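Local coordinates for designed Anbu Protein (Synthetic construct, PDB 5LOY), which is a consensus-designed Anbu protein of the proteasome beta-subunit family, assembles helically and probably belongs to the N-terminal nucleophile hydrolases that degrade proteins, at residues I6-G11 and R158-D163; G11-S16 and L193-R198; E41-L46 and L201-R206; N109-L114 and I128-N133. All coordinates share one frame; numbering follows the deposited sequence.

Interaction 1 of 4, residues I6-G11 and R158-D163; sequences IRLDEG and RVITPD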
# COMPACT_ATOMS: atom_id res chain seq x y z
N ILE A 6 2.77 16.73 -6.17
CA ILE A 6 3.59 16.28 -7.32
C ILE A 6 4.25 17.45 -7.97
O ILE A 6 3.62 18.46 -8.18
CB ILE A 6 2.75 15.58 -8.39
CG1 ILE A 6 1.97 14.43 -7.79
CG2 ILE A 6 3.64 14.99 -9.48
CD1 ILE A 6 1.03 13.80 -8.78
N ARG A 7 5.51 17.30 -8.32
CA ARG A 7 6.28 18.38 -8.93
C ARG A 7 6.82 18.02 -10.33
O ARG A 7 7.51 17.02 -10.50
CB ARG A 7 7.43 18.71 -8.02
CG ARG A 7 8.15 19.98 -8.43
CD ARG A 7 9.59 19.89 -8.04
NE ARG A 7 10.26 21.17 -8.20
CZ ARG A 7 11.59 21.31 -8.31
NH1 ARG A 7 12.39 20.24 -8.29
NH2 ARG A 7 12.10 22.53 -8.46
N LEU A 8 6.53 18.84 -11.32
CA LEU A 8 6.88 18.57 -12.72
C LEU A 8 7.52 19.78 -13.33
O LEU A 8 7.41 20.88 -12.81
CB LEU A 8 5.60 18.25 -13.49
CG LEU A 8 4.69 17.31 -12.72
CD1 LEU A 8 3.25 17.61 -13.01
CD2 LEU A 8 5.03 15.88 -13.03
N ASP A 9 8.19 19.59 -14.46
CA ASP A 9 8.76 20.71 -15.18
C ASP A 9 7.68 21.73 -15.49
O ASP A 9 7.91 22.93 -15.36
CB ASP A 9 9.45 20.26 -16.48
CG ASP A 9 10.77 19.49 -16.23
OD1 ASP A 9 11.21 19.38 -15.05
OD2 ASP A 9 11.36 18.98 -17.21
N GLU A 10 6.50 21.26 -15.87
CA GLU A 10 5.37 22.12 -16.25
C GLU A 10 4.68 22.85 -15.07
O GLU A 10 3.93 23.77 -15.31
CB GLU A 10 4.30 21.30 -17.00
CG GLU A 10 4.54 21.08 -18.50
CD GLU A 10 3.39 20.31 -19.20
OE1 GLU A 10 2.25 20.19 -18.65
OE2 GLU A 10 3.62 19.82 -20.35
N GLY A 11 4.90 22.40 -13.83
CA GLY A 11 4.17 22.94 -12.66
C GLY A 11 3.98 21.98 -11.47
O GLY A 11 4.84 21.19 -11.18
N ARG A 158 5.04 4.30 -11.19
CA ARG A 158 5.07 3.83 -12.57
C ARG A 158 5.02 4.97 -13.56
O ARG A 158 5.66 4.90 -14.58
CB ARG A 158 3.90 2.89 -12.88
CG ARG A 158 4.04 1.48 -12.31
CD ARG A 158 2.78 0.64 -12.58
NE ARG A 158 2.76 -0.63 -11.85
CZ ARG A 158 3.36 -1.74 -12.25
NH1 ARG A 158 4.06 -1.78 -13.38
NH2 ARG A 158 3.25 -2.84 -11.49
N VAL A 159 4.27 6.02 -13.24
CA VAL A 159 3.94 7.05 -14.22
C VAL A 159 4.73 8.37 -14.09
O VAL A 159 5.19 8.92 -15.09
CB VAL A 159 2.43 7.35 -14.17
CG1 VAL A 159 2.06 8.49 -15.09
CG2 VAL A 159 1.65 6.11 -14.57
N ILE A 160 4.90 8.88 -12.88
CA ILE A 160 5.39 10.24 -12.71
C ILE A 160 6.88 10.40 -13.00
O ILE A 160 7.69 9.72 -12.42
CB ILE A 160 5.15 10.78 -11.29
CG1 ILE A 160 3.65 10.71 -10.90
CG2 ILE A 160 5.65 12.22 -11.19
CD1 ILE A 160 2.69 11.48 -11.79
N THR A 161 7.20 11.30 -13.92
CA THR A 161 8.55 11.77 -14.14
C THR A 161 8.47 13.28 -14.27
O THR A 161 7.38 13.83 -14.44
CB THR A 161 9.19 11.21 -15.45
OG1 THR A 161 8.66 11.91 -16.60
CG2 THR A 161 8.98 9.71 -15.60
N PRO A 162 9.63 13.96 -14.19
CA PRO A 162 9.65 15.41 -14.39
C PRO A 162 9.02 15.83 -15.72
O PRO A 162 8.53 16.94 -15.85
CB PRO A 162 11.14 15.73 -14.42
CG PRO A 162 11.80 14.62 -13.65
CD PRO A 162 10.94 13.41 -13.81
N ASP A 163 9.06 14.95 -16.71
CA ASP A 163 8.54 15.27 -18.03
C ASP A 163 7.02 15.06 -18.17
O ASP A 163 6.44 15.44 -19.16
CB ASP A 163 9.29 14.44 -19.08
CG ASP A 163 9.42 15.17 -20.41
OD1 ASP A 163 9.73 16.39 -20.41
OD2 ASP A 163 9.21 14.53 -21.46
O HOH W 1 6.35 18.33 -17.12
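The tip of a two-residue beta hairpin, a type I turn from L8 to G11 that joins strands 2-8 and 11-21, meets the connection between helices 153-159 and 166-183, tying a sheet to a helical layer of the proteasome-type sandwich. The one direct polar tie is backbone to backbone: D9 N gives its hydrogen to P162 O at 3.0 Å. With an N-H...O angle of 170° and the donor in the carbonyl plane, the bond is nearly straight and uses a lone pair of that oxygen. A water donates to the same carbonyl, 2.9 Å from P162 O, and accepts from E10 N, so the oxygen has two donors. Beneath this, on the buried side, I6 and I160 cross obliquely and meet branch to branch, CG2 to CG2 at 3.8 Å. L8 crosses I160 at about a right angle, and its CD2 also reaches the backbone, lying 3.4 Å from T161 O. On the solvent side D9 OD2 and D163 OD1 are 4.4 Å apart, a proximity that would probably raise the pKa of one carboxylate slightly, solvent damping the effect. The other oxygen, D9 OD1, rests beside the proline ring, 3.7 Å from P162 CB. Further out, L8 packs on L166 and A169, I160 on C172, all of helix 166-183, while E10 OE1 accepts from L166 N and T161 N bonds T164 OG1.

Interaction 2 of 4, residues G11-S16 and L193-R198; sequences GLVFAS and LLVYER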
# COMPACT_ATOMS: atom_id res chain seq x y z
N GLY A 11 4.90 22.40 -13.83
CA GLY A 11 4.17 22.94 -12.66
C GLY A 11 3.98 21.98 -11.47
O GLY A 11 4.84 21.19 -11.18
N LEU A 12 2.87 22.12 -10.76
CA LEU A 12 2.58 21.33 -9.55
C LEU A 12 1.14 20.82 -9.57
O LEU A 12 0.23 21.50 -10.07
CB LEU A 12 2.74 22.17 -8.30
CG LEU A 12 4.08 22.84 -8.01
CD1 LEU A 12 3.91 23.99 -7.02
CD2 LEU A 12 5.08 21.83 -7.45
N VAL A 13 0.93 19.67 -8.95
CA VAL A 13 -0.41 19.11 -8.76
C VAL A 13 -0.59 18.67 -7.30
O VAL A 13 0.28 17.99 -6.74
CB VAL A 13 -0.59 17.88 -9.65
CG1 VAL A 13 -1.95 17.24 -9.38
CG2 VAL A 13 -0.46 18.25 -11.11
N PHE A 14 -1.69 19.05 -6.69
CA PHE A 14 -1.99 18.69 -5.30
C PHE A 14 -3.35 18.06 -5.21
O PHE A 14 -4.30 18.55 -5.83
CB PHE A 14 -2.01 19.92 -4.40
CG PHE A 14 -0.75 20.72 -4.42
CD1 PHE A 14 0.27 20.43 -3.54
CD2 PHE A 14 -0.60 21.82 -5.27
CE1 PHE A 14 1.43 21.19 -3.53
CE2 PHE A 14 0.54 22.58 -5.25
CZ PHE A 14 1.56 22.26 -4.38
N ALA A 15 -3.47 17.01 -4.39
CA ALA A 15 -4.77 16.40 -4.16
C ALA A 15 -4.90 15.91 -2.74
O ALA A 15 -3.93 15.43 -2.15
CB ALA A 15 -4.98 15.26 -5.12
N SER A 16 -6.10 15.99 -2.19
CA SER A 16 -6.33 15.52 -0.83
C SER A 16 -7.76 15.07 -0.65
O SER A 16 -8.63 15.63 -1.29
CB SER A 16 -6.03 16.63 0.19
OG SER A 16 -6.86 17.75 -0.05
N LEU A 193 -8.72 19.04 -5.52
CA LEU A 193 -7.71 18.93 -6.56
C LEU A 193 -7.28 20.33 -7.01
O LEU A 193 -8.13 21.17 -7.33
CB LEU A 193 -8.28 18.18 -7.75
CG LEU A 193 -7.34 18.11 -8.97
CD1 LEU A 193 -6.13 17.22 -8.67
CD2 LEU A 193 -8.08 17.60 -10.20
N LEU A 194 -5.96 20.57 -7.06
CA LEU A 194 -5.43 21.85 -7.52
C LEU A 194 -4.28 21.62 -8.48
O LEU A 194 -3.36 20.86 -8.18
CB LEU A 194 -4.99 22.67 -6.33
CG LEU A 194 -4.65 24.14 -6.59
CD1 LEU A 194 -4.78 24.93 -5.28
CD2 LEU A 194 -3.26 24.33 -7.18
N VAL A 195 -4.34 22.27 -9.62
CA VAL A 195 -3.33 22.15 -10.67
C VAL A 195 -2.76 23.52 -10.96
O VAL A 195 -3.49 24.43 -11.32
CB VAL A 195 -3.93 21.58 -11.98
CG1 VAL A 195 -2.88 21.60 -13.10
CG2 VAL A 195 -4.43 20.17 -11.77
N TYR A 196 -1.44 23.66 -10.80
CA TYR A 196 -0.75 24.97 -10.85
C TYR A 196 0.22 25.00 -12.02
O TYR A 196 1.10 24.14 -12.09
CB TYR A 196 0.01 25.25 -9.52
CG TYR A 196 0.87 26.50 -9.61
CD1 TYR A 196 0.31 27.76 -9.51
CD2 TYR A 196 2.23 26.41 -9.86
CE1 TYR A 196 1.07 28.89 -9.64
CE2 TYR A 196 3.01 27.55 -10.00
CZ TYR A 196 2.42 28.79 -9.89
OH TYR A 196 3.17 29.94 -10.03
N GLU A 197 0.08 25.97 -12.92
CA GLU A 197 1.01 26.13 -14.04
C GLU A 197 2.24 26.97 -13.69
O GLU A 197 2.13 28.10 -13.21
CB GLU A 197 0.33 26.81 -15.23
CG GLU A 197 -0.66 25.97 -16.03
CD GLU A 197 -1.25 26.72 -17.23
OE1 GLU A 197 -0.78 27.84 -17.58
OE2 GLU A 197 -2.22 26.21 -17.82
N ARG A 198 3.42 26.43 -13.99
CA ARG A 198 4.68 27.12 -13.78
C ARG A 198 4.64 28.57 -14.27
O ARG A 198 4.24 28.84 -15.40
CB ARG A 198 5.80 26.36 -14.51
CG ARG A 198 7.21 26.83 -14.18
CD ARG A 198 8.20 26.40 -15.25
NE ARG A 198 9.28 25.61 -14.68
CZ ARG A 198 10.37 26.09 -14.07
NH1 ARG A 198 11.28 25.24 -13.59
NH2 ARG A 198 10.57 27.41 -13.91
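Four backbone hydrogen bonds fix the tight part of this contact. L12 and Y196 exchange two, of which Y196 N to L12 O is the shorter at 2.8 Å, and F14 and L194 exchange two more, both at 2.9 Å between N and O. The donor of F14 N to L194 O lies nearly along the C=O axis, at a C=O...N angle of 162°. Strands 11-16 and 193-197 run antiparallel at 174°, central neighbours in one of the two sheets of the proteasome-fold sandwich. L12, F14, L194 and Y196 point into the sandwich interior, where F14 and L194 also touch V45 of strand 42-50; V13, A15 and V195 meet helix 166-183 on the other face. F14 lies alongside L194, its ring atom CD2 4.1 Å from L194 CD2, and L12 CD1 lies 4.1 Å from Y196 CD2. The phenol oxygen of Y196 is occupied beyond the pair, by Q117 OE1 and L201 N. At the hairpin end, G11 CA comes within 3.3 Å of Y196 O, and a beta carbon would collide with that oxygen. Beyond it the packing loosens toward solvent: E197 points away, and the bent chain of exposed R198 leads off until its NE binds D9 O.

Interaction 3 of 4, residues E41-L46 and L201-R206; sequences ERVIVL and LRVGHR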
# COMPACT_ATOMS: atom_id res chain seq x y z
N GLU A 41 2.13 37.43 -7.55
CA GLU A 41 3.39 37.42 -6.78
C GLU A 41 3.69 36.02 -6.17
O GLU A 41 4.85 35.61 -6.20
CB GLU A 41 3.51 38.59 -5.76
CG GLU A 41 3.50 38.19 -4.25
CD GLU A 41 4.88 37.96 -3.51
OE1 GLU A 41 5.88 37.35 -4.02
OE2 GLU A 41 4.96 38.38 -2.33
N ARG A 42 2.70 35.29 -5.66
CA ARG A 42 2.94 33.92 -5.15
C ARG A 42 1.69 33.08 -4.96
O ARG A 42 0.61 33.59 -4.73
CB ARG A 42 3.65 33.96 -3.79
CG ARG A 42 2.79 34.55 -2.67
CD ARG A 42 3.49 34.57 -1.33
NE ARG A 42 4.74 35.31 -1.41
CZ ARG A 42 5.77 35.22 -0.56
NH1 ARG A 42 5.74 34.40 0.48
NH2 ARG A 42 6.85 35.94 -0.78
N VAL A 43 1.88 31.77 -5.01
CA VAL A 43 0.88 30.80 -4.63
C VAL A 43 1.53 29.76 -3.73
O VAL A 43 2.53 29.17 -4.11
CB VAL A 43 0.31 30.07 -5.85
CG1 VAL A 43 -0.71 29.02 -5.42
CG2 VAL A 43 -0.34 31.04 -6.80
N ILE A 44 0.95 29.53 -2.56
CA ILE A 44 1.44 28.50 -1.63
C ILE A 44 0.30 27.59 -1.20
O ILE A 44 -0.75 28.07 -0.81
CB ILE A 44 2.05 29.16 -0.39
CG1 ILE A 44 3.32 29.89 -0.80
CG2 ILE A 44 2.36 28.12 0.67
CD1 ILE A 44 3.87 30.76 0.29
N VAL A 45 0.52 26.28 -1.27
CA VAL A 45 -0.51 25.31 -0.94
C VAL A 45 -0.02 24.40 0.15
O VAL A 45 1.08 23.87 0.06
CB VAL A 45 -0.85 24.42 -2.14
CG1 VAL A 45 -1.99 23.48 -1.79
CG2 VAL A 45 -1.20 25.26 -3.35
N LEU A 46 -0.86 24.22 1.18
CA LEU A 46 -0.54 23.39 2.35
C LEU A 46 -1.55 22.25 2.51
O LEU A 46 -2.75 22.48 2.57
CB LEU A 46 -0.52 24.28 3.59
CG LEU A 46 -0.26 23.62 4.95
CD1 LEU A 46 1.16 23.08 5.05
CD2 LEU A 46 -0.49 24.61 6.07
N LEU A 201 1.72 32.23 -11.28
CA LEU A 201 1.60 32.98 -10.02
C LEU A 201 0.14 33.27 -9.68
O LEU A 201 -0.21 34.32 -9.14
CB LEU A 201 2.45 34.25 -10.08
CG LEU A 201 3.94 34.02 -10.36
CD1 LEU A 201 4.66 35.35 -10.49
CD2 LEU A 201 4.60 33.18 -9.27
N ARG A 202 -0.69 32.29 -9.98
CA ARG A 202 -2.14 32.39 -9.91
C ARG A 202 -2.69 30.96 -9.72
O ARG A 202 -2.14 30.02 -10.26
CB ARG A 202 -2.61 32.99 -11.23
CG ARG A 202 -3.81 33.91 -11.16
CD ARG A 202 -3.96 34.66 -12.49
NE ARG A 202 -3.02 35.80 -12.61
CZ ARG A 202 -3.21 37.01 -12.07
NH1 ARG A 202 -4.30 37.29 -11.36
NH2 ARG A 202 -2.29 37.97 -12.23
N VAL A 203 -3.75 30.79 -8.95
CA VAL A 203 -4.40 29.48 -8.88
C VAL A 203 -5.23 29.27 -10.15
O VAL A 203 -6.27 29.91 -10.32
CB VAL A 203 -5.33 29.35 -7.66
CG1 VAL A 203 -6.03 28.00 -7.68
CG2 VAL A 203 -4.54 29.48 -6.38
N GLY A 204 -4.75 28.41 -11.04
CA GLY A 204 -5.39 28.25 -12.36
C GLY A 204 -6.61 27.37 -12.29
O GLY A 204 -7.71 27.80 -12.59
N HIS A 205 -6.41 26.13 -11.86
CA HIS A 205 -7.51 25.18 -11.72
C HIS A 205 -7.56 24.60 -10.32
O HIS A 205 -6.57 24.11 -9.77
CB HIS A 205 -7.44 24.04 -12.75
CG HIS A 205 -7.39 24.49 -14.18
ND1 HIS A 205 -6.37 24.18 -15.07
CD2 HIS A 205 -8.29 25.21 -14.89
CE1 HIS A 205 -6.65 24.71 -16.25
NE2 HIS A 205 -7.81 25.34 -16.17
N ARG A 206 -8.74 24.69 -9.72
CA ARG A 206 -8.97 24.15 -8.39
C ARG A 206 -10.43 23.77 -8.27
O ARG A 206 -11.31 24.59 -8.55
CB ARG A 206 -8.57 25.19 -7.35
CG ARG A 206 -9.44 25.31 -6.12
CD ARG A 206 -8.85 24.70 -4.88
NE ARG A 206 -8.82 25.70 -3.80
CZ ARG A 206 -8.88 25.42 -2.50
NH1 ARG A 206 -8.81 26.43 -1.62
NH2 ARG A 206 -8.99 24.16 -2.06
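At one end of the two-sheet sandwich, the loop between strands 191-197 and 205-209 of one sheet folds over the start of strand 42-50 of the other, just after a classic beta bulge in which E41 and R42 both face V38. V43 carries the contact with both of its methyl groups. Its CG1 stands anti to the backbone N (chi1 178°) and meets V203 at about a right angle, 4.0 Å from V203 CG2. Its CG2, anti to the carbonyl carbon, lies against the peptide group joining L201 and R202, 3.4 Å from R202 N and 3.7 Å from L201 C. L201 sits in a left-handed backbone conformation (phi 59°, psi 38°), which turns the loop here, and its CD2 lies 3.9 Å from E41 O. Several polar groups beside the contact have partners of their own. R42 NE forms a salt bridge with E41 OE2 at 3.2 Å on the side away from the loop, and R42 NH1 binds A76 O. E41 and V43 make backbone bonds to A119 and Q117, whereas the loop is fastened through V203 N to E37 OE2. On the far flank, H205 stacks its ring on W239 of the second subunit. Between the two segments themselves only van der Waals contacts are made, so the fit probably depends on the shapes of V43, L201 and V203, while the bonds to other elements are likely to hold each backbone in place.

Interaction 4 of 4, residues N109-L114 and I128-N133; sequences NASFIL and IYPAGN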
# COMPACT_ATOMS: atom_id res chain seq x y z
N ASN A 109 0.32 13.28 16.77
CA ASN A 109 1.22 13.63 15.66
C ASN A 109 0.54 14.10 14.40
O ASN A 109 -0.61 13.74 14.12
CB ASN A 109 2.12 12.46 15.30
CG ASN A 109 3.28 12.30 16.25
OD1 ASN A 109 3.48 13.10 17.15
ND2 ASN A 109 4.04 11.25 16.06
N ALA A 110 1.27 14.90 13.63
CA ALA A 110 0.76 15.49 12.41
C ALA A 110 1.86 15.67 11.40
O ALA A 110 3.04 15.58 11.71
CB ALA A 110 0.11 16.83 12.71
N SER A 111 1.46 15.95 10.18
CA SER A 111 2.38 15.90 9.06
C SER A 111 1.83 16.76 7.91
O SER A 111 0.62 16.88 7.75
CB SER A 111 2.50 14.43 8.63
OG SER A 111 3.59 14.30 7.78
N PHE A 112 2.71 17.34 7.09
CA PHE A 112 2.26 18.27 6.07
C PHE A 112 3.03 18.15 4.76
O PHE A 112 4.18 17.70 4.73
CB PHE A 112 2.42 19.71 6.56
CG PHE A 112 1.74 19.99 7.88
CD1 PHE A 112 2.37 19.72 9.08
CD2 PHE A 112 0.46 20.52 7.91
CE1 PHE A 112 1.74 19.95 10.28
CE2 PHE A 112 -0.16 20.77 9.10
CZ PHE A 112 0.48 20.49 10.29
N ILE A 113 2.39 18.61 3.69
CA ILE A 113 3.05 18.83 2.42
C ILE A 113 2.86 20.28 2.05
O ILE A 113 1.75 20.82 2.17
CB ILE A 113 2.44 17.97 1.32
CG1 ILE A 113 2.90 16.53 1.51
CG2 ILE A 113 2.85 18.46 -0.06
CD1 ILE A 113 2.14 15.53 0.65
N LEU A 114 3.94 20.93 1.62
CA LEU A 114 3.91 22.36 1.36
C LEU A 114 4.55 22.57 0.03
O LEU A 114 5.68 22.14 -0.19
CB LEU A 114 4.70 23.12 2.43
CG LEU A 114 4.77 24.63 2.17
CD1 LEU A 114 3.47 25.29 2.55
CD2 LEU A 114 5.89 25.29 2.94
N ILE A 128 6.93 17.99 5.37
CA ILE A 128 7.28 18.32 6.76
C ILE A 128 6.91 17.15 7.64
O ILE A 128 5.76 16.71 7.68
CB ILE A 128 6.58 19.59 7.27
CG1 ILE A 128 7.07 20.81 6.51
CG2 ILE A 128 6.92 19.84 8.71
CD1 ILE A 128 6.29 21.08 5.25
N TYR A 129 7.91 16.63 8.33
CA TYR A 129 7.73 15.46 9.16
C TYR A 129 7.13 15.80 10.52
O TYR A 129 7.16 16.94 10.94
CB TYR A 129 9.09 14.79 9.38
CG TYR A 129 9.74 14.17 8.16
CD1 TYR A 129 9.10 13.19 7.40
CD2 TYR A 129 11.04 14.51 7.83
CE1 TYR A 129 9.72 12.61 6.31
CE2 TYR A 129 11.68 13.93 6.75
CZ TYR A 129 11.02 12.99 6.00
OH TYR A 129 11.71 12.44 4.94
N PRO A 130 6.63 14.79 11.23
CA PRO A 130 6.11 14.96 12.58
C PRO A 130 7.02 15.69 13.52
O PRO A 130 6.54 16.45 14.34
CB PRO A 130 5.93 13.52 13.06
CG PRO A 130 5.55 12.78 11.82
CD PRO A 130 6.35 13.42 10.72
N ALA A 131 8.32 15.46 13.43
CA ALA A 131 9.26 16.17 14.31
C ALA A 131 9.49 17.64 13.93
O ALA A 131 10.15 18.38 14.67
CB ALA A 131 10.58 15.42 14.33
N GLY A 132 9.01 18.05 12.76
CA GLY A 132 9.13 19.44 12.32
C GLY A 132 10.35 19.79 11.47
O GLY A 132 10.51 20.93 11.09
N ASN A 133 11.20 18.81 11.18
CA ASN A 133 12.18 18.99 10.13
C ASN A 133 11.56 18.56 8.80
O ASN A 133 10.41 18.14 8.78
CB ASN A 133 13.49 18.25 10.44
CG ASN A 133 13.32 16.75 10.55
OD1 ASN A 133 12.20 16.21 10.67
ND2 ASN A 133 14.45 16.05 10.53
O HOH W 2 3.82 15.78 15.32
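I128 is the side chain to follow. Its CB stands beside that of its strand partner, 4.2 Å from F112 CB and 4.0 Å from F112 O. CG1 leaves beside the backbone N, anti to the carbonyl carbon (chi1 -65°), and a second torsion of 87° swings the tip along the strand. CD1 thereby arrives 3.8 Å from L114 CB, still close to F112 O. This face lies under helices, since F112 packs on V58 and V86 and L114 on A82 and A83. Strand 110-118 pairs antiparallel with strand 124-128 in the second sheet of the sandwich, and F112 with I128 is a hydrogen-bonded pair at its end. I128 N donates to F112 O at 2.8 Å, from 28° above the carbonyl plane. The carbonyl of I128 takes two donors, F112 N and the hydroxyl S111 OG, each 3.2 Å from I128 O and each in the carbonyl plane. An alanine in place of S111 would remove the hydroxyl and would probably leave this carbonyl more weakly held, with the F112 amide as its donor from the strand. Past I128 the chain enters a type I turn, Y129 to G132, followed by a G1 bulge, which leads into strand 134-136. P130 lays its ring against the strand and brings its CA to A110 O at 3.3 Å in a CA-H...O contact. A water bridges the exposed end, accepting from A110 N and donating to P130 O at 3.0 Å and to N109 OD1, which also takes a hydrogen bond from Q94 NE2.

Interaction 2 is the buried one, a regular strand pair whose chemistry is repeated backbone bonds with apolar groups on both faces. Interaction 1 shares G11 with it and lies at the turn of the hairpin to which strand 11-21 belongs, where water and carboxylates enter on a partly exposed edge of the fold. Interaction 3, at the surface, joins the loop following strand 191-197 to the opposing sheet and relies on apolar contact. Its centre lies about 8 Å from that of interaction 2, and V195 N probably hydrogen-bonds H205 O between them. Interactions 3 and 4 rest on adjacent strands, 42-50 and 110-118, where I44 touches L114; interaction 4, partly buried, mixes strand bonds, a hydroxyl and a turn.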